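Local coordinates for protein inactive dihydroorotase-like domain (Chaetomium thermophilum, PDB 5NNL) that is an inactive member of the dihydroorotase-like family, a barrel-type domain of parallel strands and helices that keeps the family fold, at residues A[97-102]-A[127-132]; A[148-153]-A[269-274]. All blocks are in the same frame, centred on the assembly; numbering follows the deposited sequence.

Contact 1: residues A[97-102]-A[127-132]; sequences SLFIPF and PIITDA
L98 and I129 lock strands 98-100 and 128-130 side by side through their backbones, as the two parallel strands of a beta-alpha-beta unit whose crossover is helix 111-121. The N-H of L98 gives to P127 O at 3.0 Å, I129 N to L98 O at 2.7 Å and I100 N to I129 O at 2.8 Å, all fairly straight. Next, a side chain supplies the bond: the hydroxyl of T130, anti to its backbone N (chi1 177°), donates to I100 O at 2.9 Å, and the same OG1 accepts from A132 N in an ST turn. A separate water accepts from F102 N and donates to D131 OD1.

L98, I100 and I128 form an apolar patch on one face, F99 and I129 on the other. I100 sets CD1 against CG2 of I128 at 3.6 Å, under cover of helix 111-121. F99 CD1 lies 3.4 Å from I129 O and 4.0 Å from I129 CG2. S97 OG is hydrogen-bonded outside the pair, to S77 OG and R43 NE. Further along, A132 CB rests against CD2 and CE2 of F102, while the D131 carboxylate, its plane 63° from the F99 ring, brings OD2 to the ring edge, 3.7 Å from CZ.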
loop_
_atom_site.group_PDB
_atom_site.type_symbol
_atom_site.label_atom_id
_atom_site.label_comp_id
_atom_site.label_asym_id
_atom_site.label_seq_id
_atom_site.Cartn_x
_atom_site.Cartn_y
_atom_site.Cartn_z
ATOM N N SER A 97 -2.479 12.443 1.359
ATOM C CA SER A 97 -1.174 12.174 1.951
ATOM C C SER A 97 -0.076 12.751 1.070
ATOM O O SER A 97 -0.252 12.936 -0.137
ATOM C CB SER A 97 -0.948 10.675 2.124
ATOM O OG SER A 97 -0.819 10.060 0.855
ATOM N N LEU A 98 1.077 12.992 1.691
ATOM C CA LEU A 98 2.282 13.415 0.989
ATOM C C LEU A 98 3.312 12.295 1.026
ATOM O O LEU A 98 3.651 11.793 2.103
ATOM C CB LEU A 98 2.871 14.680 1.617
ATOM C CG LEU A 98 4.253 15.106 1.109
ATOM C CD1 LEU A 98 4.195 15.397 -0.379
ATOM C CD2 LEU A 98 4.762 16.319 1.875
ATOM N N PHE A 99 3.812 11.917 -0.146
ATOM C CA PHE A 99 4.849 10.904 -0.268
ATOM C C PHE A 99 6.201 11.574 -0.500
ATOM O O PHE A 99 6.354 12.356 -1.446
ATOM C CB PHE A 99 4.531 9.940 -1.411
ATOM C CG PHE A 99 5.557 8.860 -1.595
ATOM C CD1 PHE A 99 5.822 7.954 -0.579
ATOM C CD2 PHE A 99 6.251 8.744 -2.786
ATOM C CE1 PHE A 99 6.765 6.956 -0.750
ATOM C CE2 PHE A 99 7.195 7.749 -2.961
ATOM C CZ PHE A 99 7.453 6.855 -1.942
ATOM N N ILE A 100 7.162 11.261 0.352
ATOM C CA ILE A 100 8.507 11.833 0.277
ATOM C C ILE A 100 9.491 10.713 -0.002
ATOM O O ILE A 100 9.949 10.026 0.915
ATOM C CB ILE A 100 8.876 12.580 1.571
ATOM C CG1 ILE A 100 7.840 13.663 1.874
ATOM C CG2 ILE A 100 10.267 13.192 1.426
ATOM C CD1 ILE A 100 8.106 14.442 3.145
ATOM N N PRO A 101 9.865 10.497 -1.261
ATOM C CA PRO A 101 11.014 9.648 -1.560
ATOM C C PRO A 101 12.284 10.479 -1.636
ATOM O O PRO A 101 12.269 11.657 -1.996
ATOM C CB PRO A 101 10.649 9.061 -2.927
ATOM C CG PRO A 101 9.908 10.212 -3.607
ATOM C CD PRO A 101 9.246 11.022 -2.496
ATOM N N PHE A 102 13.404 9.852 -1.284
ATOM C CA PHE A 102 14.673 10.568 -1.271
ATOM C C PHE A 102 15.429 10.486 -2.593
ATOM O O PHE A 102 16.393 11.238 -2.783
ATOM C CB PHE A 102 15.558 10.045 -0.140
ATOM C CG PHE A 102 15.317 10.728 1.174
ATOM C CD1 PHE A 102 16.229 11.644 1.666
ATOM C CD2 PHE A 102 14.176 10.463 1.911
ATOM C CE1 PHE A 102 16.016 12.275 2.871
ATOM C CE2 PHE A 102 13.953 11.092 3.119
ATOM C CZ PHE A 102 14.877 12.001 3.602
ATOM N N PRO A 127 -1.438 13.239 6.648
ATOM C CA PRO A 127 -0.370 12.232 6.731
ATOM C C PRO A 127 0.793 12.492 5.783
ATOM O O PRO A 127 0.626 13.006 4.674
ATOM C CB PRO A 127 -1.089 10.927 6.369
ATOM C CG PRO A 127 -2.507 11.170 6.724
ATOM C CD PRO A 127 -2.756 12.617 6.425
ATOM N N ILE A 128 1.987 12.107 6.241
ATOM C CA ILE A 128 3.197 12.077 5.428
ATOM C C ILE A 128 3.738 10.654 5.431
ATOM O O ILE A 128 3.824 10.014 6.484
ATOM C CB ILE A 128 4.269 13.061 5.944
ATOM C CG1 ILE A 128 3.756 14.500 5.835
ATOM C CG2 ILE A 128 5.576 12.892 5.158
ATOM C CD1 ILE A 128 4.702 15.554 6.401
ATOM N N ILE A 129 4.123 10.172 4.253
ATOM C CA ILE A 129 4.584 8.803 4.068
ATOM C C ILE A 129 5.904 8.840 3.308
ATOM O O ILE A 129 6.078 9.643 2.387
ATOM C CB ILE A 129 3.531 7.948 3.325
ATOM C CG1 ILE A 129 4.128 6.613 2.867
ATOM C CG2 ILE A 129 2.964 8.705 2.138
ATOM C CD1 ILE A 129 3.101 5.637 2.307
ATOM N N THR A 130 6.838 7.977 3.705
ATOM C CA THR A 130 8.158 7.930 3.096
ATOM C C THR A 130 8.617 6.487 2.955
ATOM O O THR A 130 8.210 5.611 3.721
ATOM C CB THR A 130 9.196 8.707 3.921
ATOM O OG1 THR A 130 10.486 8.569 3.315
ATOM C CG2 THR A 130 9.250 8.194 5.360
ATOM N N ASP A 131 9.474 6.250 1.960
ATOM C CA ASP A 131 10.172 4.979 1.811
ATOM C C ASP A 131 11.659 5.110 2.130
ATOM O O ASP A 131 12.463 4.283 1.685
ATOM C CB ASP A 131 9.974 4.420 0.399
ATOM C CG ASP A 131 10.542 5.324 -0.677
ATOM O OD1 ASP A 131 10.977 6.451 -0.354
ATOM O OD2 ASP A 131 10.554 4.904 -1.852
ATOM N N ALA A 132 12.035 6.132 2.898
ATOM C CA ALA A 132 13.437 6.373 3.217
ATOM C C ALA A 132 14.039 5.178 3.949
ATOM O O ALA A 132 13.349 4.449 4.667
ATOM C CB ALA A 132 13.577 7.632 4.077
HETATM O O HOH W 1 13.691 7.270 -0.071
#

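Contact 2: residues A[148-153]-A[269-274]; sequences NRRIHV and KEIFEL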
loop_
_atom_site.group_PDB
_atom_site.type_symbol
_atom_site.label_atom_id
_atom_site.label_comp_id
_atom_site.label_asym_id
_atom_site.label_seq_id
_atom_site.Cartn_x
_atom_site.Cartn_y
_atom_site.Cartn_z
ATOM N N ASN A 148 7.187 17.657 15.929
ATOM C CA ASN A 148 6.193 16.972 16.752
ATOM C C ASN A 148 4.948 16.623 15.939
ATOM O O ASN A 148 3.821 16.970 16.295
ATOM C CB ASN A 148 5.820 17.809 17.972
ATOM C CG ASN A 148 4.980 17.034 18.964
ATOM O OD1 ASN A 148 5.236 15.862 19.235
ATOM N ND2 ASN A 148 3.959 17.678 19.493
ATOM N N ARG A 149 5.164 15.926 14.827
ATOM C CA ARG A 149 4.080 15.456 13.979
ATOM C C ARG A 149 4.336 13.997 13.611
ATOM O O ARG A 149 5.352 13.405 13.991
ATOM C CB ARG A 149 3.929 16.340 12.732
ATOM C CG ARG A 149 5.126 16.350 11.781
ATOM C CD ARG A 149 4.649 16.414 10.344
ATOM N NE ARG A 149 3.805 15.263 10.031
ATOM C CZ ARG A 149 2.749 15.286 9.221
ATOM N NH1 ARG A 149 2.379 16.410 8.619
ATOM N NH2 ARG A 149 2.052 14.176 9.019
ATOM N N ARG A 150 3.402 13.419 12.863
ATOM C CA ARG A 150 3.424 12.000 12.543
ATOM C C ARG A 150 4.220 11.741 11.271
ATOM O O ARG A 150 4.296 12.589 10.378
ATOM C CB ARG A 150 2.000 11.464 12.371
ATOM C CG ARG A 150 1.075 11.745 13.546
ATOM C CD ARG A 150 -0.333 11.220 13.291
ATOM N NE ARG A 150 -0.374 9.758 13.223
ATOM C CZ ARG A 150 -1.141 8.968 13.975
ATOM N NH1 ARG A 150 -1.979 9.468 14.876
ATOM N NH2 ARG A 150 -1.077 7.653 13.816
ATOM N N ILE A 151 4.814 10.552 11.197
ATOM C CA ILE A 151 5.498 10.081 9.998
ATOM C C ILE A 151 5.214 8.595 9.836
ATOM O O ILE A 151 5.220 7.842 10.815
ATOM C CB ILE A 151 7.018 10.342 10.062
ATOM C CG1 ILE A 151 7.703 9.914 8.762
ATOM C CG2 ILE A 151 7.633 9.612 11.236
ATOM C CD1 ILE A 151 7.373 10.788 7.573
ATOM N N HIS A 152 4.968 8.173 8.597
ATOM C CA HIS A 152 4.719 6.774 8.275
ATOM C C HIS A 152 5.777 6.288 7.298
ATOM O O HIS A 152 6.023 6.931 6.272
ATOM C CB HIS A 152 3.328 6.574 7.669
ATOM C CG HIS A 152 3.002 5.140 7.384
ATOM N ND1 HIS A 152 2.545 4.275 8.356
ATOM C CD2 HIS A 152 3.084 4.416 6.244
ATOM C CE1 HIS A 152 2.349 3.082 7.822
ATOM N NE2 HIS A 152 2.668 3.141 6.542
ATOM N N VAL A 153 6.390 5.148 7.613
ATOM C CA VAL A 153 7.464 4.571 6.813
ATOM C C VAL A 153 6.917 3.351 6.089
ATOM O O VAL A 153 6.365 2.442 6.718
ATOM C CB VAL A 153 8.674 4.193 7.684
ATOM C CG1 VAL A 153 9.811 3.670 6.818
ATOM C CG2 VAL A 153 9.135 5.388 8.503
ATOM N N LYS A 269 -6.626 2.798 8.897
ATOM C CA LYS A 269 -7.716 3.762 8.931
ATOM C C LYS A 269 -7.380 4.943 9.834
ATOM O O LYS A 269 -7.670 6.095 9.493
ATOM C CB LYS A 269 -8.982 3.048 9.394
ATOM C CG LYS A 269 -10.241 3.873 9.400
ATOM C CD LYS A 269 -11.412 2.981 9.803
ATOM C CE LYS A 269 -12.691 3.753 10.027
ATOM N NZ LYS A 269 -13.790 2.807 10.380
ATOM N N GLU A 270 -6.756 4.682 10.983
ATOM C CA GLU A 270 -6.442 5.759 11.914
ATOM C C GLU A 270 -5.229 6.559 11.456
ATOM O O GLU A 270 -5.231 7.794 11.530
ATOM C CB GLU A 270 -6.196 5.189 13.309
ATOM C CG GLU A 270 -6.274 6.218 14.422
ATOM C CD GLU A 270 -5.164 6.053 15.440
ATOM O OE1 GLU A 270 -4.043 6.543 15.182
ATOM O OE2 GLU A 270 -5.412 5.421 16.490
ATOM N N ILE A 271 -4.191 5.872 10.978
ATOM C CA ILE A 271 -2.956 6.546 10.587
ATOM C C ILE A 271 -3.213 7.513 9.442
ATOM O O ILE A 271 -2.658 8.619 9.405
ATOM C CB ILE A 271 -1.886 5.499 10.222
ATOM C CG1 ILE A 271 -1.444 4.751 11.483
ATOM C CG2 ILE A 271 -0.688 6.145 9.541
ATOM C CD1 ILE A 271 -0.710 3.457 11.213
ATOM N N PHE A 272 -4.056 7.120 8.491
ATOM C CA PHE A 272 -4.324 7.938 7.320
ATOM C C PHE A 272 -5.662 8.664 7.399
ATOM O O PHE A 272 -6.106 9.234 6.398
ATOM C CB PHE A 272 -4.244 7.076 6.060
ATOM C CG PHE A 272 -2.836 6.702 5.688
ATOM C CD1 PHE A 272 -2.253 5.553 6.195
ATOM C CD2 PHE A 272 -2.086 7.517 4.853
ATOM C CE1 PHE A 272 -0.952 5.213 5.865
ATOM C CE2 PHE A 272 -0.784 7.184 4.519
ATOM C CZ PHE A 272 -0.217 6.030 5.026
ATOM N N GLU A 273 -6.299 8.671 8.570
ATOM C CA GLU A 273 -7.507 9.460 8.804
ATOM C C GLU A 273 -8.571 9.155 7.751
ATOM O O GLU A 273 -9.149 10.052 7.134
ATOM C CB GLU A 273 -7.175 10.952 8.829
ATOM C CG GLU A 273 -6.156 11.335 9.895
ATOM C CD GLU A 273 -5.265 12.489 9.471
ATOM O OE1 GLU A 273 -5.676 13.264 8.579
ATOM O OE2 GLU A 273 -4.152 12.612 10.030
ATOM N N LEU A 274 -8.826 7.869 7.546
ATOM C CA LEU A 274 -9.788 7.431 6.548
ATOM C C LEU A 274 -11.175 7.294 7.166
ATOM O O LEU A 274 -11.329 6.968 8.346
ATOM C CB LEU A 274 -9.346 6.105 5.928
ATOM C CG LEU A 274 -7.955 6.141 5.289
ATOM C CD1 LEU A 274 -7.556 4.766 4.771
ATOM C CD2 LEU A 274 -7.893 7.175 4.171
#
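H152 offers a face of its imidazole to the edge of the F272 phenyl ring, a T-shaped pair formed between a core strand and the first residue beyond a helix. The ring centroids lie 5.2 Å apart with the planes at 69°. F272 CZ comes within 3.9 Å of H152 CD2, and CE1 stands over the centre of the imidazole. The side chain of H152 leaves strand 151-153 toward 269-274, with CG anti to the backbone N (chi1 -177°), and both its ring nitrogens are held beyond the contact: ND1 is hydrogen-bonded to T176 OG1 and NE2 to D178 OD1. These two bonds should fix the rotation of the ring and so the face it presents to F272.

I271 packs across the same histidine, its CG2 3.9 Å from H152 ND1, while its CG1 lies 3.7 Å from R150 NH2. Farther out, toward solvent, R150 and E270 form a salt bridge with one weak hydrogen bond, NH2 to OE1 at 3.4 Å. OE1 lies near the guanidinium plane at its edge, but the carboxylate is turned 86° from that plane, so the two groups do not pair side by side. Within the first segment, R149 NE donates to a lone pair of R150 O at 2.7 Å.

A Schellman motif with E273 as its C-prime residue ends helix 257-271. The helix end packs against strand 151-153, with I271 also touching strand 175-180 and I129 of strand 128-130 lying against H152.

How the contacts relate
Contact 1 closes along the chain before contact 2 opens, and their centres are 11 Å apart. They meet through neighbouring parallel strands, 128-130 and 151-153: the backbone of H152 probably hydrogen-bonds to both I128 and T130, and I128 packs on R149 and I151. Contact 1 is local, joining strands linked by one helix, whereas 148-153 with 269-274 bridges more than a hundred residues and brings the end of helix 257-271 back to the strands. Helix 134-146, which connects the two shared strands, touches I100 and T130 from contact 1 and I151 and V153 from contact 2. Contact 1 pairs two successive parallel strands, and contact 2 joins the next strand to helix 257-271, in this dihydroorotase-like domain.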